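Local coordinates for protein pelota homolog (Archaeoglobus fulgidus, PDB 3OBY), which probably recognises stalled ribosomes and helps release them, and is thought to cleave the stalled mRNA as a metal-dependent endoribonuclease, at residues G139-A143 / F155-M159; E171-A177 / D199-L204. The contacts are given in a common frame with arbitrary orientation. Residues are numbered along the deposited sequence.

Contact 1: G139-A143 / F155-M159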
loop_
_atom_site.group_PDB
_atom_site.type_symbol
_atom_site.label_atom_id
_atom_site.label_comp_id
_atom_site.label_asym_id
_atom_site.label_seq_id
_atom_site.Cartn_x
_atom_site.Cartn_y
_atom_site.Cartn_z
ATOM N N GLY A 139 25.617 6.190 24.710
ATOM C CA GLY A 139 26.860 6.604 24.083
ATOM C C GLY A 139 27.213 6.063 22.708
ATOM O O GLY A 139 28.371 6.138 22.300
ATOM N N TYR A 140 26.241 5.526 21.981
ATOM C CA TYR A 140 26.529 4.997 20.651
ATOM C C TYR A 140 25.303 4.957 19.745
ATOM O O TYR A 140 24.215 4.561 20.167
ATOM C CB TYR A 140 27.134 3.594 20.760
ATOM C CG TYR A 140 27.485 2.984 19.425
ATOM C CD1 TYR A 140 28.350 3.636 18.546
ATOM C CD2 TYR A 140 26.953 1.756 19.040
ATOM C CE1 TYR A 140 28.677 3.079 17.316
ATOM C CE2 TYR A 140 27.274 1.190 17.814
ATOM C CZ TYR A 140 28.137 1.856 16.959
ATOM O OH TYR A 140 28.464 1.291 15.750
ATOM N N ALA A 141 25.494 5.363 18.493
ATOM C CA ALA A 141 24.409 5.380 17.526
ATOM C C ALA A 141 24.902 5.172 16.100
ATOM O O ALA A 141 25.996 5.600 15.729
ATOM C CB ALA A 141 23.649 6.692 17.622
ATOM N N VAL A 142 24.074 4.505 15.306
ATOM C CA VAL A 142 24.376 4.229 13.908
ATOM C C VAL A 142 23.096 4.380 13.103
ATOM O O VAL A 142 22.044 3.862 13.481
ATOM C CB VAL A 142 24.902 2.793 13.712
ATOM C CG1 VAL A 142 25.124 2.515 12.230
ATOM C CG2 VAL A 142 26.182 2.609 14.484
ATOM N N ALA A 143 23.185 5.093 11.993
ATOM C CA ALA A 143 22.021 5.298 11.157
ATOM C C ALA A 143 22.288 4.869 9.729
ATOM O O ALA A 143 23.404 4.974 9.226
ATOM C CB ALA A 143 21.608 6.755 11.190
ATOM N N PHE A 155 25.798 7.321 9.007
ATOM C CA PHE A 155 26.662 7.927 10.013
ATOM C C PHE A 155 26.709 7.155 11.316
ATOM O O PHE A 155 25.923 6.239 11.548
ATOM C CB PHE A 155 26.266 9.386 10.304
ATOM C CG PHE A 155 24.977 9.545 11.082
ATOM C CD1 PHE A 155 23.783 9.827 10.424
ATOM C CD2 PHE A 155 24.967 9.460 12.474
ATOM C CE1 PHE A 155 22.600 10.019 11.138
ATOM C CE2 PHE A 155 23.785 9.651 13.197
ATOM C CZ PHE A 155 22.604 9.935 12.526
ATOM N N GLU A 156 27.664 7.541 12.154
ATOM C CA GLU A 156 27.874 6.947 13.469
ATOM C C GLU A 156 28.129 8.078 14.462
ATOM O O GLU A 156 28.442 9.204 14.074
ATOM C CB GLU A 156 29.092 6.027 13.466
ATOM C CG GLU A 156 28.806 4.549 13.363
ATOM C CD GLU A 156 30.023 3.731 13.754
ATOM O OE1 GLU A 156 31.151 4.188 13.481
ATOM O OE2 GLU A 156 29.861 2.636 14.326
ATOM N N GLU A 157 28.012 7.768 15.745
ATOM C CA GLU A 157 28.241 8.765 16.773
ATOM C C GLU A 157 28.467 8.040 18.088
ATOM O O GLU A 157 27.694 7.157 18.458
ATOM C CB GLU A 157 27.027 9.690 16.875
ATOM C CG GLU A 157 27.285 11.018 17.578
ATOM C CD GLU A 157 28.342 11.856 16.885
ATOM O OE1 GLU A 157 28.337 11.899 15.652
ATOM O OE2 GLU A 157 29.173 12.478 17.572
ATOM N N ARG A 158 29.535 8.401 18.787
ATOM C CA ARG A 158 29.836 7.774 20.064
ATOM C C ARG A 158 29.817 8.806 21.180
ATOM O O ARG A 158 30.084 9.984 20.950
ATOM C CB ARG A 158 31.195 7.065 20.002
ATOM C CG ARG A 158 31.192 5.834 19.092
ATOM C CD ARG A 158 32.561 5.167 18.985
ATOM N NE ARG A 158 32.545 4.030 18.062
ATOM C CZ ARG A 158 31.964 2.859 18.312
ATOM N NH1 ARG A 158 31.346 2.650 19.469
ATOM N NH2 ARG A 158 31.987 1.897 17.396
ATOM N N MET A 159 29.483 8.352 22.384
ATOM C CA MET A 159 29.410 9.220 23.553
ATOM C C MET A 159 30.580 10.190 23.575
ATOM O O MET A 159 30.429 11.355 23.211
ATOM C CB MET A 159 29.409 8.386 24.839
ATOM C CG MET A 159 29.154 9.195 26.105
ATOM S SD MET A 159 27.551 10.044 26.116
ATOM C CE MET A 159 26.603 8.987 27.220
#
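Strands 140-143 and 155-158 run antiparallel, their axes 4.7 Å apart at 175°, and the main-chain polar groups between them are satisfied in an alternating pattern. At the hydrogen-bonded pair Ala141-Glu157, Ala141 N donates to Glu157 O at 2.8 Å and Glu157 N returns a bond to Ala141 O at 3.0 Å. Ala143-Phe155 repeats this less evenly: Ala143 N to Phe155 O is 3.0 Å, whereas Phe155 N to Ala143 O is weak at 3.4 Å. Gly139 O accepts a very short bond (2.5 Å) from Met159 N. Some carbonyls also receive a CA-H...O contact, as in Tyr140 CA to Glu157 O at 3.3 Å.

On the face carrying Tyr140, Val142, Glu156 and Arg158, the phenol donates from Tyr140 OH to Glu156 OE2 in another very short bond (2.4 Å). The same oxygen lies a long 3.8 Å from Arg158 NH2, out of the guanidinium plane, so that pairing is charge alone. The guanidinium instead sets one face over Tyr140 CD1. On the other face, Ala143 CB sits over the Phe155 ring, 3.8 Å from its centroid and 25° off the normal, while the Glu157 carboxylate turns away to a salt bridge with Lys179. This pairing is that of a beta hairpin, formed by strands 140-147 and 150-158, at the edge of a mixed sheet.

Contact 2: E171-A177 / D199-L204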
loop_
_atom_site.group_PDB
_atom_site.type_symbol
_atom_site.label_atom_id
_atom_site.label_comp_id
_atom_site.label_asym_id
_atom_site.label_seq_id
_atom_site.Cartn_x
_atom_site.Cartn_y
_atom_site.Cartn_z
ATOM N N GLU A 171 24.169 15.054 25.642
ATOM C CA GLU A 171 24.236 15.916 24.473
ATOM C C GLU A 171 24.746 15.125 23.286
ATOM O O GLU A 171 25.115 15.677 22.250
ATOM C CB GLU A 171 25.118 17.139 24.720
ATOM C CG GLU A 171 24.375 18.435 24.441
ATOM C CD GLU A 171 23.166 18.228 23.529
ATOM O OE1 GLU A 171 22.213 17.532 23.945
ATOM O OE2 GLU A 171 23.169 18.757 22.398
ATOM N N PHE A 172 24.771 13.813 23.477
ATOM C CA PHE A 172 25.174 12.865 22.459
ATOM C C PHE A 172 23.988 12.938 21.494
ATOM O O PHE A 172 24.145 12.932 20.267
ATOM C CB PHE A 172 25.299 11.481 23.115
ATOM C CG PHE A 172 25.349 10.336 22.152
ATOM C CD1 PHE A 172 26.328 10.273 21.168
ATOM C CD2 PHE A 172 24.409 9.312 22.229
ATOM C CE1 PHE A 172 26.375 9.202 20.279
ATOM C CE2 PHE A 172 24.447 8.236 21.345
ATOM C CZ PHE A 172 25.431 8.185 20.362
ATOM N N PHE A 173 22.800 13.059 22.087
ATOM C CA PHE A 173 21.536 13.159 21.365
ATOM C C PHE A 173 21.539 14.318 20.378
ATOM O O PHE A 173 21.289 14.137 19.185
ATOM C CB PHE A 173 20.384 13.353 22.356
ATOM C CG PHE A 173 20.069 12.135 23.183
ATOM C CD1 PHE A 173 20.894 11.013 23.154
ATOM C CD2 PHE A 173 18.944 12.114 23.999
ATOM C CE1 PHE A 173 20.604 9.888 23.927
ATOM C CE2 PHE A 173 18.643 10.995 24.776
ATOM C CZ PHE A 173 19.475 9.879 24.739
ATOM N N GLY A 174 21.807 15.513 20.891
ATOM C CA GLY A 174 21.838 16.688 20.044
ATOM C C GLY A 174 22.666 16.485 18.793
ATOM O O GLY A 174 22.255 16.882 17.703
ATOM N N GLU A 175 23.834 15.866 18.945
ATOM C CA GLU A 175 24.725 15.617 17.817
ATOM C C GLU A 175 24.100 14.651 16.818
ATOM O O GLU A 175 24.186 14.861 15.608
ATOM C CB GLU A 175 26.062 15.059 18.312
ATOM C CG GLU A 175 26.891 16.052 19.113
ATOM C CD GLU A 175 28.184 15.452 19.628
ATOM O OE1 GLU A 175 28.413 14.245 19.400
ATOM O OE2 GLU A 175 28.972 16.185 20.263
ATOM N N VAL A 176 23.474 13.594 17.329
ATOM C CA VAL A 176 22.824 12.607 16.473
ATOM C C VAL A 176 21.694 13.284 15.712
ATOM O O VAL A 176 21.585 13.158 14.488
ATOM C CB VAL A 176 22.220 11.448 17.301
ATOM C CG1 VAL A 176 21.525 10.454 16.381
ATOM C CG2 VAL A 176 23.306 10.757 18.097
ATOM N N ALA A 177 20.860 14.006 16.452
ATOM C CA ALA A 177 19.727 14.701 15.870
ATOM C C ALA A 177 20.143 15.665 14.765
ATOM O O ALA A 177 19.471 15.773 13.740
ATOM C CB ALA A 177 18.972 15.460 16.960
ATOM N N ASP A 199 14.207 7.905 25.315
ATOM C CA ASP A 199 14.599 9.255 25.703
ATOM C C ASP A 199 14.992 10.103 24.496
ATOM O O ASP A 199 14.771 11.314 24.488
ATOM C CB ASP A 199 15.760 9.220 26.702
ATOM C CG ASP A 199 15.444 8.393 27.937
ATOM O OD1 ASP A 199 14.255 8.309 28.320
ATOM O OD2 ASP A 199 16.393 7.838 28.530
ATOM N N PHE A 200 15.569 9.469 23.479
ATOM C CA PHE A 200 15.982 10.186 22.274
ATOM C C PHE A 200 14.754 10.783 21.586
ATOM O O PHE A 200 14.747 11.961 21.221
ATOM C CB PHE A 200 16.724 9.244 21.315
ATOM C CG PHE A 200 17.261 9.929 20.087
ATOM C CD1 PHE A 200 18.283 10.869 20.188
ATOM C CD2 PHE A 200 16.712 9.668 18.832
ATOM C CE1 PHE A 200 18.752 11.541 19.053
ATOM C CE2 PHE A 200 17.172 10.335 17.696
ATOM C CZ PHE A 200 18.191 11.275 17.807
ATOM N N LEU A 201 13.714 9.972 21.416
ATOM C CA LEU A 201 12.492 10.444 20.780
ATOM C C LEU A 201 11.939 11.640 21.553
ATOM O O LEU A 201 11.539 12.639 20.953
ATOM C CB LEU A 201 11.449 9.318 20.710
ATOM C CG LEU A 201 10.047 9.675 20.188
ATOM C CD1 LEU A 201 10.138 10.411 18.864
ATOM C CD2 LEU A 201 9.223 8.411 20.033
ATOM N N ASP A 202 11.921 11.544 22.882
ATOM C CA ASP A 202 11.434 12.655 23.698
ATOM C C ASP A 202 12.297 13.872 23.383
ATOM O O ASP A 202 11.789 14.985 23.250
ATOM C CB ASP A 202 11.519 12.335 25.199
ATOM C CG ASP A 202 10.427 11.379 25.665
ATOM O OD1 ASP A 202 9.284 11.479 25.167
ATOM O OD2 ASP A 202 10.707 10.538 26.546
ATOM N N PHE A 203 13.603 13.646 23.259
ATOM C CA PHE A 203 14.537 14.714 22.934
ATOM C C PHE A 203 14.133 15.354 21.609
ATOM O O PHE A 203 14.241 16.567 21.433
ATOM C CB PHE A 203 15.959 14.164 22.806
ATOM C CG PHE A 203 16.967 15.192 22.355
ATOM C CD1 PHE A 203 17.510 16.101 23.257
ATOM C CD2 PHE A 203 17.350 15.271 21.021
ATOM C CE1 PHE A 203 18.420 17.073 22.838
ATOM C CE2 PHE A 203 18.258 16.239 20.590
ATOM C CZ PHE A 203 18.791 17.142 21.502
ATOM N N LEU A 204 13.676 14.528 20.673
ATOM C CA LEU A 204 13.253 15.021 19.369
ATOM C C LEU A 204 11.909 15.732 19.475
ATOM O O LEU A 204 11.688 16.761 18.841
ATOM C CB LEU A 204 13.148 13.863 18.370
ATOM C CG LEU A 204 14.449 13.243 17.860
ATOM C CD1 LEU A 204 14.137 12.130 16.869
ATOM C CD2 LEU A 204 15.292 14.319 17.200
#
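Two helices of eRF1 domain 2 pack here through an aromatic cluster of Phe173, Phe200 and Phe203, their short axes 10.3 Å apart and crossing at -66°. Glu171, at the N-cap position, starts away from the partner helix, but its poorly ordered carboxylate comes back to place OE1 4.0 Å from Phe203 CE1. The CA-to-CB bond of Phe173 points toward the partner helix, and its ring is the hub: the edge of Phe200 meets its face (centroids 5.4 Å, planes at 89°), and its own edge turns to the face of Phe203 in an offset T-shaped pair (5.9 Å, 72°). Its CB lies over the Phe203 ring, 3.8 Å from the centroid and 9° off the normal, a CH-pi contact. Phe203 CZ comes within 3.4 Å of Gly174 CA; a CB there would clash with Glu171 OE2, at 2.0 Å. Val176 CG1 reaches Phe200 CZ at 3.7 Å. Ala177 closes the interface: its CB touches Phe203 CE2 at 3.8 Å and Leu204 CD2 at 3.9 Å.

The two contacts lie in series along the chain, contact 1 closing before contact 2 opens, with centres about 11 Å apart. Helix 172-183 is the next element after strand 150-158, across a linker partly missing from the model; it packs against the sheet with Phe172 and Val176 while presenting Phe173 to helix 196-207. Phe172 packs the two contacts together: its CZ lies 3.2 Å from Tyr140 N and its CE1 3.0 Å from Glu157 O. Glu157 OE2 and Glu175 OE1, like charges, approach to 2.7 Å, a value to read cautiously because Glu175 is poorly ordered. Helix 172-183 thus covers the hairpin edge of the five-stranded mixed sheet, while helix 196-207 packs beside it over strands 131-137 and 215-217, giving a layered alpha/beta arrangement.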